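Protein Dok-7 (PDB 3ML4) acts as a cytoplasmic adaptor that dimerises through its PH-PTB region and activates the receptor tyrosine kinase MuSK at the neuromuscular synapse. Local coordinates at the interface of chains A and B. Coordinates in Å, arbitrary orientation; residue numbers count along the deposited sequence, not the author numbering. Chains: chain A/B, Protein Dok-7.

Contact 1: the interface of chains A and B. Residues chain A 205-207, 213; chain B 5-9.
The N-terminal segment of chain B, residues 5-9, runs past the loop that follows helix 193-203 of chain A and the short strands 207-208 and 212-213 beyond it. A backbone bond fixes the register: B:Ala8 N donates to the carbonyl oxygen A:Arg205 O at 3.1 Å. The methyl group of B:Ala8 faces A:Ile207 and A:Pro213, with CB 3.7 Å from A:Ile207 CG1 and also packed against the proline ring at CG. From CG1 the isoleucine reaches on toward the start of the segment, and its terminal methyl CD1 lies 3.9 Å from the selenium SE of the selenomethionine B:Met5. In B:Met5, CG anti to the backbone N (chi1 -178°) and an extended chi2 (-172°) carry SE beside both this methyl and the arginine stem, 4.0 Å from A:Arg205 CD; the bend at chi3 turns only CE. Extended from CG to NE, A:Arg205 crosses B:Met5 at a slant; its guanidinium NE makes a weak hydrogen bond to B:Met5 O, 3.3 Å long. On the other flank, B:Glu7 lays its CG methylene against A:Arg205 CA. The patch thus pins the N-terminal segment of one subunit to the PTB domain of its partner in the Dok7 homodimer.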
ATOM      1  N   ARG A 205       2.765   2.988  15.897  1.00 32.73           N
ATOM      2  CA  ARG A 205       4.221   3.037  16.044  1.00 32.63           C
ATOM      3  C   ARG A 205       4.978   2.334  14.908  1.00 32.35           C
ATOM      4  O   ARG A 205       6.202   2.211  14.956  1.00 32.15           O
ATOM      5  CB  ARG A 205       4.626   2.464  17.401  1.00 32.67           C
ATOM      6  CG  ARG A 205       4.391   3.429  18.537  1.00 33.17           C
ATOM      7  CD  ARG A 205       4.531   2.753  19.883  1.00 34.44           C
ATOM      8  NE  ARG A 205       4.525   3.739  20.963  1.00 35.49           N
ATOM      9  CZ  ARG A 205       3.429   4.252  21.514  1.00 36.05           C
ATOM     10  NH1 ARG A 205       2.225   3.873  21.100  1.00 36.37           N
ATOM     11  NH2 ARG A 205       3.540   5.150  22.484  1.00 36.56           N
ATOM     12  N   GLY A 206       4.246   1.876  13.894  1.00 32.13           N
ATOM     13  CA  GLY A 206       4.855   1.247  12.721  1.00 31.95           C
ATOM     14  C   GLY A 206       5.178  -0.227  12.886  1.00 31.85           C
ATOM     15  O   GLY A 206       5.910  -0.810  12.079  1.00 32.01           O
ATOM     16  N   ILE A 207       4.624  -0.831  13.931  1.00 31.37           N
ATOM     17  CA  ILE A 207       4.889  -2.224  14.241  1.00 31.01           C
ATOM     18  C   ILE A 207       3.686  -3.079  13.854  1.00 31.00           C
ATOM     19  O   ILE A 207       2.549  -2.771  14.217  1.00 30.88           O
ATOM     20  CB  ILE A 207       5.211  -2.411  15.751  1.00 31.02           C
ATOM     21  CG1 ILE A 207       6.434  -1.573  16.151  1.00 30.67           C
ATOM     22  CG2 ILE A 207       5.433  -3.892  16.087  1.00 30.83           C
ATOM     23  CD1 ILE A 207       6.415  -1.078  17.591  1.00 29.38           C
ATOM     24  N   PRO A 213       8.274  -4.613  12.260  1.00 34.09           N
ATOM     25  CA  PRO A 213       8.324  -3.334  11.547  1.00 34.17           C
ATOM     26  C   PRO A 213       7.838  -3.415  10.098  1.00 34.48           C
ATOM     27  O   PRO A 213       8.131  -4.393   9.395  1.00 34.34           O
ATOM     28  CB  PRO A 213       9.812  -2.979  11.587  1.00 34.04           C
ATOM     29  CG  PRO A 213      10.303  -3.613  12.830  1.00 33.93           C
ATOM     30  CD  PRO A 213       9.540  -4.896  12.963  1.00 34.01           C
TER
HETATM   31  N   MSE B   5       7.042   1.334  24.982  1.00 55.71           N
HETATM   32  CA  MSE B   5       7.267   0.759  23.625  1.00 56.05           C
HETATM   33  C   MSE B   5       7.779   1.827  22.665  1.00 54.77           C
HETATM   34  O   MSE B   5       7.259   2.944  22.623  1.00 54.79           O
HETATM   35  CB  MSE B   5       5.983   0.131  23.079  1.00 55.95           C
HETATM   36  CG  MSE B   5       6.152  -0.526  21.714  1.00 56.94           C
HETATM   37 SE   MSE B   5       4.456  -1.081  20.930  1.00 59.17          SE
HETATM   38  CE  MSE B   5       4.163  -2.716  21.964  1.00 58.27           C
ATOM     39  N   THR B   6       8.793   1.466  21.889  1.00 53.59           N
ATOM     40  CA  THR B   6       9.477   2.422  21.029  1.00 52.32           C
ATOM     41  C   THR B   6       8.982   2.350  19.591  1.00 51.40           C
ATOM     42  O   THR B   6       8.605   1.279  19.101  1.00 51.34           O
ATOM     43  CB  THR B   6      11.006   2.226  21.077  1.00 52.38           C
ATOM     44  OG1 THR B   6      11.316   0.834  20.957  1.00 52.19           O
ATOM     45  CG2 THR B   6      11.572   2.752  22.399  1.00 52.66           C
ATOM     46  N   GLU B   7       8.983   3.504  18.928  1.00 50.01           N
ATOM     47  CA  GLU B   7       8.577   3.609  17.536  1.00 48.62           C
ATOM     48  C   GLU B   7       9.605   2.954  16.624  1.00 47.79           C
ATOM     49  O   GLU B   7      10.790   3.286  16.670  1.00 47.71           O
ATOM     50  CB  GLU B   7       8.397   5.073  17.155  1.00 48.67           C
ATOM     51  CG  GLU B   7       7.507   5.284  15.952  1.00 48.22           C
ATOM     52  CD  GLU B   7       6.913   6.670  15.909  1.00 48.11           C
ATOM     53  OE1 GLU B   7       6.958   7.373  16.942  1.00 48.02           O
ATOM     54  OE2 GLU B   7       6.395   7.057  14.841  1.00 48.21           O
ATOM     55  N   ALA B   8       9.138   2.019  15.803  1.00 46.66           N
ATOM     56  CA  ALA B   8      10.010   1.251  14.923  1.00 45.76           C
ATOM     57  C   ALA B   8      10.483   2.066  13.730  1.00 45.07           C
ATOM     58  O   ALA B   8       9.896   3.092  13.391  1.00 45.09           O
ATOM     59  CB  ALA B   8       9.306  -0.015  14.451  1.00 45.83           C
ATOM     60  N   ALA B   9      11.556   1.596  13.108  1.00 44.11           N
ATOM     61  CA  ALA B   9      12.107   2.207  11.913  1.00 43.08           C
ATOM     62  C   ALA B   9      12.466   1.103  10.935  1.00 42.38           C
ATOM     63  O   ALA B   9      12.840   0.010  11.356  1.00 42.05           O
ATOM     64  CB  ALA B   9      13.338   3.011  12.271  1.00 43.10           C
TER

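Contact 2: the interface of chains A and B. Residues chain A 33-36; chain B 38, 139-140, 214.
A:Pro35, in a helical backbone conformation after the extended A:Ser34, turns the chain A loop against B:Asn139, whose positive phi (54°) and the near-helical B:Asp140 after it shape a tight turn of type II' character. The pyrrolidine of A:Pro35 lies between B:Phe214 and B:Asn139. Its CA sits over one face of the phenylalanine ring, offset toward the rim and 3.8 Å from the centroid, a CH-pi contact. The rest of the proline follows the ring, both side chains pointing the same way: CB and CD lie over the same face as CA, on opposite sides of the ring, 3.6 Å from CD1 and 3.6 Å from CE2 of B:Phe214 respectively. CG, slightly further from the ring, faces the amide of B:Asn139, which it meets at a slant, 3.7 Å from the amide carbon CG. The hydroxyl of A:Ser34 stands anti to its own nitrogen (chi1 158°), where OG takes a weak hydrogen bond from A:Val36 N at 3.4 Å, while CB approaches the B:Asp140 carboxylate. In the fold, the chain A loop joins strands 24-31 and 40-45 of the PH domain; it enters between the 138-141 hairpin turn of the partner's PTB domain and the partner's last modelled residue, B:Phe214, while B:Asp38 belongs to the equivalent PH loop of chain B.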
ATOM      1  N   PRO A  33      -3.990  -5.343  -7.316  1.00 46.52           N
ATOM      2  CA  PRO A  33      -3.486  -4.684  -8.525  1.00 47.07           C
ATOM      3  C   PRO A  33      -2.100  -4.066  -8.314  1.00 47.60           C
ATOM      4  O   PRO A  33      -1.320  -3.965  -9.261  1.00 47.64           O
ATOM      5  CB  PRO A  33      -4.528  -3.584  -8.797  1.00 46.92           C
ATOM      6  CG  PRO A  33      -5.623  -3.784  -7.780  1.00 46.81           C
ATOM      7  CD  PRO A  33      -5.011  -4.526  -6.643  1.00 46.53           C
ATOM      8  N   SER A  34      -1.817  -3.657  -7.077  1.00 48.31           N
ATOM      9  CA  SER A  34      -0.523  -3.104  -6.683  1.00 49.01           C
ATOM     10  C   SER A  34       0.017  -3.853  -5.467  1.00 49.53           C
ATOM     11  O   SER A  34      -0.740  -4.148  -4.540  1.00 49.75           O
ATOM     12  CB  SER A  34      -0.651  -1.611  -6.363  1.00 49.13           C
ATOM     13  OG  SER A  34       0.411  -1.165  -5.527  1.00 49.22           O
ATOM     14  N   PRO A  35       1.331  -4.152  -5.460  1.00 50.05           N
ATOM     15  CA  PRO A  35       1.982  -4.923  -4.388  1.00 50.42           C
ATOM     16  C   PRO A  35       1.822  -4.316  -3.000  1.00 50.87           C
ATOM     17  O   PRO A  35       1.932  -5.024  -1.993  1.00 51.01           O
ATOM     18  CB  PRO A  35       3.460  -4.912  -4.785  1.00 50.38           C
ATOM     19  CG  PRO A  35       3.596  -3.878  -5.828  1.00 50.21           C
ATOM     20  CD  PRO A  35       2.287  -3.764  -6.511  1.00 50.08           C
ATOM     21  N   VAL A  36       1.568  -3.013  -2.960  1.00 51.29           N
ATOM     22  CA  VAL A  36       1.401  -2.272  -1.722  1.00 51.71           C
ATOM     23  C   VAL A  36       0.296  -1.230  -1.952  1.00 52.01           C
ATOM     24  O   VAL A  36       0.565  -0.046  -2.191  1.00 52.22           O
ATOM     25  CB  VAL A  36       2.758  -1.641  -1.245  1.00 51.74           C
ATOM     26  CG1 VAL A  36       2.539  -0.540  -0.229  1.00 52.00           C
ATOM     27  CG2 VAL A  36       3.683  -2.709  -0.654  1.00 51.50           C
TER
ATOM     28  N   ASP B  38       2.912   3.425   0.310  1.00 48.00           N
ATOM     29  CA  ASP B  38       3.827   3.890  -0.729  1.00 48.36           C
ATOM     30  C   ASP B  38       4.618   5.085  -0.197  1.00 48.46           C
ATOM     31  O   ASP B  38       5.519   5.601  -0.864  1.00 48.45           O
ATOM     32  CB  ASP B  38       3.046   4.306  -1.984  1.00 48.39           C
ATOM     33  CG  ASP B  38       2.842   3.157  -2.958  1.00 49.06           C
ATOM     34  OD1 ASP B  38       3.842   2.505  -3.327  1.00 49.57           O
ATOM     35  OD2 ASP B  38       1.684   2.911  -3.364  1.00 49.61           O
ATOM     36  N   ASN B 139       5.983   0.305  -8.214  1.00 27.73           N
ATOM     37  CA  ASN B 139       4.717  -0.429  -8.119  1.00 28.00           C
ATOM     38  C   ASN B 139       3.791  -0.219  -9.329  1.00 28.20           C
ATOM     39  O   ASN B 139       3.956  -0.867 -10.357  1.00 28.44           O
ATOM     40  CB  ASN B 139       3.994  -0.143  -6.789  1.00 27.81           C
ATOM     41  CG  ASN B 139       4.852  -0.455  -5.571  1.00 28.07           C
ATOM     42  OD1 ASN B 139       5.231  -1.602  -5.333  1.00 28.70           O
ATOM     43  ND2 ASN B 139       5.156   0.571  -4.790  1.00 27.50           N
ATOM     44  N   ASP B 140       2.828   0.684  -9.200  1.00 28.41           N
ATOM     45  CA  ASP B 140       1.817   0.900 -10.232  1.00 28.78           C
ATOM     46  C   ASP B 140       2.177   2.022 -11.218  1.00 28.49           C
ATOM     47  O   ASP B 140       1.453   2.249 -12.190  1.00 28.44           O
ATOM     48  CB  ASP B 140       0.434   1.143  -9.598  1.00 29.20           C
ATOM     49  CG  ASP B 140       0.512   1.848  -8.236  1.00 30.79           C
ATOM     50  OD1 ASP B 140      -0.396   1.631  -7.398  1.00 32.68           O
ATOM     51  OD2 ASP B 140       1.474   2.612  -7.998  1.00 31.41           O
ATOM     52  N   PHE B 214       1.080 -10.886  -5.267  1.00 30.80           N
ATOM     53  CA  PHE B 214       0.975  -9.865  -4.222  1.00 30.99           C
ATOM     54  C   PHE B 214       0.008 -10.325  -3.129  1.00 31.11           C
ATOM     55  O   PHE B 214       0.039  -9.820  -2.008  1.00 31.21           O
ATOM     56  CB  PHE B 214       0.513  -8.508  -4.784  1.00 31.01           C
ATOM     57  CG  PHE B 214       1.294  -8.020  -5.986  1.00 31.26           C
ATOM     58  CD1 PHE B 214       2.674  -8.191  -6.075  1.00 31.49           C
ATOM     59  CD2 PHE B 214       0.642  -7.347  -7.016  1.00 31.72           C
ATOM     60  CE1 PHE B 214       3.385  -7.733  -7.189  1.00 31.63           C
ATOM     61  CE2 PHE B 214       1.343  -6.879  -8.129  1.00 31.68           C
ATOM     62  CZ  PHE B 214       2.717  -7.072  -8.215  1.00 31.84           C
TER

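Contact 3: the interface of chains A and B. Residues chain A 114, 139-140, 206, 214; chain B 31-32, 34-35.
The A:Phe214 ring is held on both faces: B:Pro35 CA lies over its centre, 3.6 Å from the centroid in a CH-pi contact, and the carbonyl oxygen of A:Gly206 lies over the centre of the opposite face. At the ring's edge, in plane, B:Lys32 O approaches CD2 at 3.6 Å. With CG anti to the carbonyl carbon (chi1 -53°), the ring lies alongside the proline, and an alanine here would probably leave B:Pro35 without its aromatic platform and A:Gly206 O without its cover. A:Asn139 lies across the proline from the ring, and the stem of A:Glu114 comes in at about a right angle, B:Pro35 CG lying 3.9 Å from A:Glu114 CG. The amide of A:Asn139 is fixed from behind, since its OD1 accepts a hydrogen bond from A:Glu114 N at 2.7 Å. B:Ser34 OG lies 3.0 Å from A:Asp140 OD1 and makes a weak hydrogen bond to OD2; a too-short CB contact leaves this pair doubtful. B:Lys32 curls back along its own loop, NZ donating to B:Ser34 O at 3.0 Å in the carbonyl plane. Leaving strand 24-31 of the PH domain, the chain B loop packs against the PTB domain between the turn from helix 98-111 to strand 115-122, the 138-141 turn and chain A's last modelled residue.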
ATOM      1  N   GLU A 114      -2.682  -5.292   7.548  1.00 29.20           N
ATOM      2  CA  GLU A 114      -3.224  -5.416   8.889  1.00 29.10           C
ATOM      3  C   GLU A 114      -4.707  -5.124   8.869  1.00 29.08           C
ATOM      4  O   GLU A 114      -5.118  -3.962   8.900  1.00 29.24           O
ATOM      5  CB  GLU A 114      -2.515  -4.475   9.870  1.00 29.12           C
ATOM      6  CG  GLU A 114      -1.062  -4.835  10.184  1.00 29.51           C
ATOM      7  CD  GLU A 114      -0.887  -6.222  10.784  1.00 29.59           C
ATOM      8  OE1 GLU A 114      -1.759  -6.666  11.556  1.00 29.30           O
ATOM      9  OE2 GLU A 114       0.141  -6.867  10.484  1.00 30.01           O
ATOM     10  N   ASN A 139      -5.471  -1.288   8.221  1.00 32.47           N
ATOM     11  CA  ASN A 139      -4.229  -0.531   8.054  1.00 32.58           C
ATOM     12  C   ASN A 139      -4.332   0.878   8.632  1.00 32.79           C
ATOM     13  O   ASN A 139      -4.161   1.055   9.835  1.00 32.91           O
ATOM     14  CB  ASN A 139      -3.766  -0.530   6.592  1.00 32.43           C
ATOM     15  CG  ASN A 139      -3.568  -1.934   6.042  1.00 32.29           C
ATOM     16  OD1 ASN A 139      -2.937  -2.777   6.678  1.00 31.62           O
ATOM     17  ND2 ASN A 139      -4.112  -2.192   4.855  1.00 31.48           N
ATOM     18  N   ASP A 140      -4.638   1.858   7.779  1.00 33.07           N
ATOM     19  CA  ASP A 140      -4.669   3.271   8.165  1.00 33.18           C
ATOM     20  C   ASP A 140      -5.909   3.636   8.964  1.00 32.92           C
ATOM     21  O   ASP A 140      -5.875   4.541   9.797  1.00 33.23           O
ATOM     22  CB  ASP A 140      -4.669   4.158   6.921  1.00 33.42           C
ATOM     23  CG  ASP A 140      -3.371   4.118   6.170  1.00 34.80           C
ATOM     24  OD1 ASP A 140      -2.331   4.526   6.733  1.00 36.24           O
ATOM     25  OD2 ASP A 140      -3.396   3.709   4.991  1.00 36.78           O
ATOM     26  N   GLY A 206       4.246   1.876  13.894  1.00 32.13           N
ATOM     27  CA  GLY A 206       4.855   1.247  12.721  1.00 31.95           C
ATOM     28  C   GLY A 206       5.178  -0.227  12.886  1.00 31.85           C
ATOM     29  O   GLY A 206       5.910  -0.810  12.079  1.00 32.01           O
ATOM     30  N   PHE A 214       7.098  -2.393   9.667  1.00 34.82           N
ATOM     31  CA  PHE A 214       6.597  -2.324   8.294  1.00 35.29           C
ATOM     32  C   PHE A 214       7.748  -2.104   7.312  1.00 35.55           C
ATOM     33  O   PHE A 214       8.096  -2.994   6.536  1.00 35.99           O
ATOM     34  CB  PHE A 214       5.578  -1.193   8.117  1.00 35.34           C
ATOM     35  CG  PHE A 214       4.440  -1.207   9.106  1.00 35.47           C
ATOM     36  CD1 PHE A 214       3.900  -2.400   9.576  1.00 35.69           C
ATOM     37  CD2 PHE A 214       3.872  -0.006   9.528  1.00 35.94           C
ATOM     38  CE1 PHE A 214       2.834  -2.391  10.479  1.00 35.36           C
ATOM     39  CE2 PHE A 214       2.805   0.011  10.424  1.00 35.64           C
ATOM     40  CZ  PHE A 214       2.290  -1.185  10.904  1.00 35.32           C
TER
ATOM     41  N   ARG B  31      10.442   5.372   8.333  1.00 41.26           N
ATOM     42  CA  ARG B  31       9.467   4.293   8.488  1.00 41.51           C
ATOM     43  C   ARG B  31       8.233   4.511   7.621  1.00 41.52           C
ATOM     44  O   ARG B  31       7.884   5.647   7.293  1.00 41.42           O
ATOM     45  CB  ARG B  31       9.080   4.095   9.965  1.00 41.46           C
ATOM     46  CG  ARG B  31       8.125   5.124  10.580  1.00 41.58           C
ATOM     47  CD  ARG B  31       7.759   4.643  11.978  1.00 41.87           C
ATOM     48  NE  ARG B  31       6.709   5.392  12.667  1.00 42.15           N
ATOM     49  CZ  ARG B  31       5.404   5.165  12.527  1.00 42.27           C
ATOM     50  NH1 ARG B  31       4.970   4.244  11.680  1.00 42.08           N
ATOM     51  NH2 ARG B  31       4.527   5.876  13.224  1.00 42.72           N
ATOM     52  N   LYS B  32       7.593   3.408   7.243  1.00 41.77           N
ATOM     53  CA  LYS B  32       6.312   3.444   6.544  1.00 41.91           C
ATOM     54  C   LYS B  32       5.221   3.876   7.525  1.00 42.22           C
ATOM     55  O   LYS B  32       5.112   3.299   8.608  1.00 42.13           O
ATOM     56  CB  LYS B  32       5.989   2.065   5.963  1.00 41.82           C
ATOM     57  CG  LYS B  32       6.880   1.654   4.794  1.00 41.93           C
ATOM     58  CD  LYS B  32       6.860   0.146   4.557  1.00 42.87           C
ATOM     59  CE  LYS B  32       5.760  -0.288   3.587  1.00 43.36           C
ATOM     60  NZ  LYS B  32       4.414  -0.339   4.214  1.00 44.32           N
ATOM     61  N   SER B  34       2.089   3.446   7.353  1.00 43.59           N
ATOM     62  CA  SER B  34       1.131   2.362   7.492  1.00 44.10           C
ATOM     63  C   SER B  34       1.694   1.090   6.862  1.00 44.49           C
ATOM     64  O   SER B  34       2.609   1.171   6.036  1.00 44.63           O
ATOM     65  CB  SER B  34      -0.198   2.744   6.845  1.00 44.03           C
ATOM     66  OG  SER B  34      -0.058   2.971   5.455  1.00 44.47           O
ATOM     67  N   PRO B  35       1.156  -0.088   7.246  1.00 44.86           N
ATOM     68  CA  PRO B  35       1.676  -1.387   6.778  1.00 45.19           C
ATOM     69  C   PRO B  35       1.609  -1.613   5.267  1.00 45.51           C
ATOM     70  O   PRO B  35       2.252  -2.531   4.753  1.00 45.44           O
ATOM     71  CB  PRO B  35       0.786  -2.410   7.498  1.00 45.21           C
ATOM     72  CG  PRO B  35      -0.402  -1.660   7.949  1.00 45.09           C
ATOM     73  CD  PRO B  35       0.023  -0.254   8.176  1.00 44.81           C
TER

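Contacts 2 and 3, whose C-alpha centres lie about 14 Å apart, are largely twins, sharing the same core with the chains exchanged: each PH loop sets its proline against the partner's PTB domain. The serines are modelled differently, B:Ser34 OG toward A:Asp140 and A:Ser34 OG toward A:Val36 N, a difference that may lie within model error. The C-alpha centres of contacts 1 and 3 are about 10 Å apart; they share A:Gly206 and adjoin through A:Pro213 and A:Phe214. Those of contacts 1 and 2 are about 23 Å apart. Together they describe a reciprocal PH-to-PTB dimer, suited to bringing two MuSK molecules together for trans-autophosphorylation.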